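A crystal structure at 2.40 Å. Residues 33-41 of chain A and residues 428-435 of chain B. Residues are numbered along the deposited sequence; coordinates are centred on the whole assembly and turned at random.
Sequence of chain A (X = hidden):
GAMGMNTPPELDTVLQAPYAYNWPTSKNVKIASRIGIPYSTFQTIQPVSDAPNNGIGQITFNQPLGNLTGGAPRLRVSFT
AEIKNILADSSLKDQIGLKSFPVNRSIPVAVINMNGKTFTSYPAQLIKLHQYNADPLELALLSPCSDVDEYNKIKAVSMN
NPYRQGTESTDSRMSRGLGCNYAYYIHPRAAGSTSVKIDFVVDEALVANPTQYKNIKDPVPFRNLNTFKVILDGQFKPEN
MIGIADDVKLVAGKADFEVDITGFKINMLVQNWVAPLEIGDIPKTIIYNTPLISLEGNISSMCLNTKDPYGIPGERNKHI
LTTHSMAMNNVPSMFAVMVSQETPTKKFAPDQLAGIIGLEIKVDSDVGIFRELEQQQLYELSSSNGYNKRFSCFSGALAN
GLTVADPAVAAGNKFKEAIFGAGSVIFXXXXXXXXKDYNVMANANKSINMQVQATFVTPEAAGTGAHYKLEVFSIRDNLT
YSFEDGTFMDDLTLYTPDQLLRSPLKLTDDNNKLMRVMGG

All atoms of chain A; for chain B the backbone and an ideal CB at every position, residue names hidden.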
# COMPACT_ATOMS: atom_id res chain seq x y z
N SER A 33 -8.47 24.45 -16.81
CA SER A 33 -9.86 24.02 -16.92
C SER A 33 -9.81 22.59 -17.45
O SER A 33 -8.72 22.06 -17.68
CB SER A 33 -10.65 24.92 -17.86
OG SER A 33 -12.03 24.61 -17.80
N ARG A 34 -10.97 21.97 -17.65
CA ARG A 34 -11.02 20.55 -17.96
C ARG A 34 -12.11 20.16 -18.96
O ARG A 34 -13.20 20.74 -19.00
CB ARG A 34 -11.22 19.75 -16.66
CG ARG A 34 -10.92 18.26 -16.78
CD ARG A 34 -11.16 17.55 -15.47
NE ARG A 34 -10.14 17.85 -14.47
CZ ARG A 34 -9.05 17.11 -14.20
NH1 ARG A 34 -8.80 15.97 -14.85
NH2 ARG A 34 -8.21 17.52 -13.26
N ILE A 35 -11.77 19.17 -19.79
CA ILE A 35 -12.73 18.32 -20.49
C ILE A 35 -12.42 16.88 -20.07
O ILE A 35 -11.30 16.57 -19.67
CB ILE A 35 -12.67 18.48 -22.03
CG1 ILE A 35 -11.23 18.34 -22.56
CG2 ILE A 35 -13.26 19.82 -22.44
CD1 ILE A 35 -11.15 18.22 -24.06
N GLY A 36 -13.42 16.01 -20.17
CA GLY A 36 -13.28 14.62 -19.75
C GLY A 36 -14.32 13.72 -20.39
O GLY A 36 -15.26 14.20 -21.02
N ILE A 37 -14.13 12.42 -20.21
CA ILE A 37 -15.09 11.42 -20.68
C ILE A 37 -16.30 11.48 -19.75
O ILE A 37 -16.18 11.12 -18.57
CB ILE A 37 -14.46 10.00 -20.69
CG1 ILE A 37 -13.29 9.96 -21.69
CG2 ILE A 37 -15.50 8.94 -21.04
CD1 ILE A 37 -12.41 8.74 -21.57
N PRO A 38 -17.47 11.93 -20.25
CA PRO A 38 -18.61 12.14 -19.35
C PRO A 38 -19.26 10.85 -18.83
O PRO A 38 -19.07 9.77 -19.40
CB PRO A 38 -19.61 12.95 -20.19
CG PRO A 38 -19.00 13.12 -21.54
CD PRO A 38 -17.85 12.18 -21.66
N TYR A 39 -20.03 11.00 -17.75
CA TYR A 39 -20.78 9.91 -17.12
C TYR A 39 -22.29 9.96 -17.43
O TYR A 39 -23.06 9.17 -16.90
CB TYR A 39 -20.55 9.92 -15.60
CG TYR A 39 -19.24 9.28 -15.19
CD1 TYR A 39 -18.02 9.91 -15.43
CD2 TYR A 39 -19.22 8.03 -14.56
CE1 TYR A 39 -16.82 9.32 -15.06
CE2 TYR A 39 -18.02 7.43 -14.18
CZ TYR A 39 -16.83 8.08 -14.43
OH TYR A 39 -15.64 7.50 -14.06
N SER A 40 -22.69 10.87 -18.32
CA SER A 40 -24.08 10.96 -18.79
C SER A 40 -24.34 10.08 -20.02
O SER A 40 -25.40 10.18 -20.64
CB SER A 40 -24.40 12.42 -19.13
OG SER A 40 -23.52 12.90 -20.14
N THR A 41 -23.40 9.19 -20.32
CA THR A 41 -23.27 8.57 -21.63
C THR A 41 -23.41 7.04 -21.63
O THR A 41 -23.24 6.40 -22.68
CB THR A 41 -21.89 8.95 -22.21
OG1 THR A 41 -20.87 8.62 -21.25
CG2 THR A 41 -21.83 10.45 -22.51
N UNK B 428 -18.25 15.13 -8.19
CA UNK B 428 -18.39 15.23 -9.65
C UNK B 428 -17.96 16.60 -10.18
O UNK B 428 -18.16 17.62 -9.53
CB UNK B 428 -19.84 14.95 -10.06
N UNK B 429 -17.38 16.59 -11.38
CA UNK B 429 -16.92 17.79 -12.07
C UNK B 429 -17.95 18.19 -13.12
O UNK B 429 -18.76 17.35 -13.54
CB UNK B 429 -15.55 17.56 -12.71
N UNK B 430 -17.93 19.46 -13.58
CA UNK B 430 -18.84 19.85 -14.67
C UNK B 430 -18.60 19.09 -15.99
O UNK B 430 -19.55 18.88 -16.74
CB UNK B 430 -18.70 21.35 -14.93
N UNK B 431 -17.36 18.66 -16.25
CA UNK B 431 -17.04 17.84 -17.42
C UNK B 431 -17.68 16.44 -17.39
O UNK B 431 -17.95 15.87 -18.45
CB UNK B 431 -15.52 17.70 -17.54
N UNK B 432 -17.90 15.90 -16.19
CA UNK B 432 -18.61 14.62 -16.04
C UNK B 432 -20.08 14.67 -16.50
O UNK B 432 -20.63 13.65 -16.90
CB UNK B 432 -18.56 14.18 -14.58
N UNK B 433 -20.69 15.85 -16.42
CA UNK B 433 -22.10 16.04 -16.80
C UNK B 433 -22.38 15.84 -18.29
O UNK B 433 -23.49 15.46 -18.66
CB UNK B 433 -22.55 17.45 -16.40
N UNK B 434 -21.38 16.10 -19.14
CA UNK B 434 -21.52 15.92 -20.58
C UNK B 434 -22.58 16.81 -21.19
O UNK B 434 -23.43 16.34 -21.96
CB UNK B 434 -21.85 14.46 -20.89
N UNK B 435 -22.54 18.09 -20.83
CA UNK B 435 -23.56 19.05 -21.22
C UNK B 435 -23.46 19.40 -22.71
O UNK B 435 -22.37 19.42 -23.28
CB UNK B 435 -23.44 20.32 -20.37

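Position 428 lies at the start of the stretch, in extended geometry. No atom of chain A 33-41 comes within 5.5 Å of its ideal CB. This interface therefore sets no preference, and almost any side chain would do. The deposited residue is B:Phe428, which makes no contact here.

Position 429 points its CA-to-CB bond toward chain A. The ideal CB is 5.2 Å from CD of A:Arg34, so there is space for a long side chain alongside that arginine. An acid could answer the charge; a polar or flat group could lie against the guanidinium. The deposited residue is B:Arg429. The two guanidinium groups lie one over the other, with their planes tilted, and A:Arg34 NE is 3.3 Å from B:Arg429 NH2. Both atoms are donors, so this is a close approach of like charges and not a hydrogen bond. Both are hydrogen-bonded elsewhere in the structure.

Position 430 points sideways, with nothing of chain A near its ideal CB. Its phi of -62° is compatible with proline, though many residues would fit. It is B:Pro430, and its ring stays out of contact.

Position 431 has helical angles and points toward chain A. Its ideal CB is 3.8 Å from N of A:Gly36 and 4.1 Å from O of A:Arg34. Close packing against backbone suits a small residue: alanine, serine, perhaps threonine or cysteine. B:Ser431 is found. Its CB packs 3.7 Å from A:Gly36 N, and its OG, with chi1 in p, lies 3.9 Å from A:Arg34 CD. It makes no hydrogen bond to 33-41.

Position 432 points sideways, its ideal CB 4.4 Å from CD1 of A:Tyr39. Its carbonyl already serves chain A: A:Tyr39 N donates to O of 432 at 2.8 Å, nearly straight at 163°. This bond needs no particular side chain. A medium-sized polar or aliphatic group could sit beside the tyrosine. The residue is B:Asp432. OD1 approaches the tyrosine ring obliquely, 3.8 Å from A:Tyr39 CD1. OD2 turns back within chain B and accepts from B:Arg429 N at 2.9 Å, so the side chain holds the backbone N three residues earlier.

Position 433 points away, so 33-41 sets no preference, and many side chains would suit. Its backbone O matters: A:Ser40 OG donates to O of 433 at 3.0 Å. The residue is B:Leu433, and its side chain is out of contact with the other stretch.

Position 434 is the most restrictive. Phi and psi are 62° and 48°, and positive phi alone favours glycine. An ideal CB would also clash, at 2.4 Å from A:Ser40 OG and 2.8 Å from A:Pro38 CB. The residue is B:Gly434. Its bare CA packs 3.6 Å from A:Pro38 CB and also 3.6 Å from A:Ser40 OG.

Position 435 points away, with its ideal CB clear of chain A 33-41. Many residues would serve. B:Leu435 is deposited and makes no contact with this stretch.

Chain B 428-435: FRPSDLGL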
# COMPACT_ATOMS: atom_id res chain seq x y z
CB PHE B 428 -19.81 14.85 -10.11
CG PHE B 428 -20.86 15.90 -9.85
CD1 PHE B 428 -21.14 16.88 -10.80
CD2 PHE B 428 -21.59 15.89 -8.67
CE1 PHE B 428 -22.11 17.85 -10.56
CE2 PHE B 428 -22.56 16.85 -8.43
CZ PHE B 428 -22.82 17.83 -9.37
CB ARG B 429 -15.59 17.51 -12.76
CG ARG B 429 -14.45 17.13 -11.83
CD ARG B 429 -13.28 16.59 -12.62
NE ARG B 429 -12.16 16.19 -11.77
CZ ARG B 429 -11.27 17.03 -11.22
NH1 ARG B 429 -10.30 16.54 -10.46
NH2 ARG B 429 -11.34 18.34 -11.42
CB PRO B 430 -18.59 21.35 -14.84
CG PRO B 430 -17.29 21.62 -14.17
CD PRO B 430 -17.16 20.61 -13.08
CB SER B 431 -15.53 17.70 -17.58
OG SER B 431 -14.94 17.15 -16.41
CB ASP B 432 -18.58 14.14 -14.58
CG ASP B 432 -17.17 13.84 -14.07
OD1 ASP B 432 -16.36 13.24 -14.81
OD2 ASP B 432 -16.88 14.20 -12.91
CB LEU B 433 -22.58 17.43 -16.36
CG LEU B 433 -22.57 17.74 -14.86
CD1 LEU B 433 -22.79 19.22 -14.64
CD2 LEU B 433 -23.62 16.93 -14.13
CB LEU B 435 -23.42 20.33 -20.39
CG LEU B 435 -23.60 20.19 -18.88
CD1 LEU B 435 -23.10 21.43 -18.16
CD2 LEU B 435 -25.05 19.91 -18.52
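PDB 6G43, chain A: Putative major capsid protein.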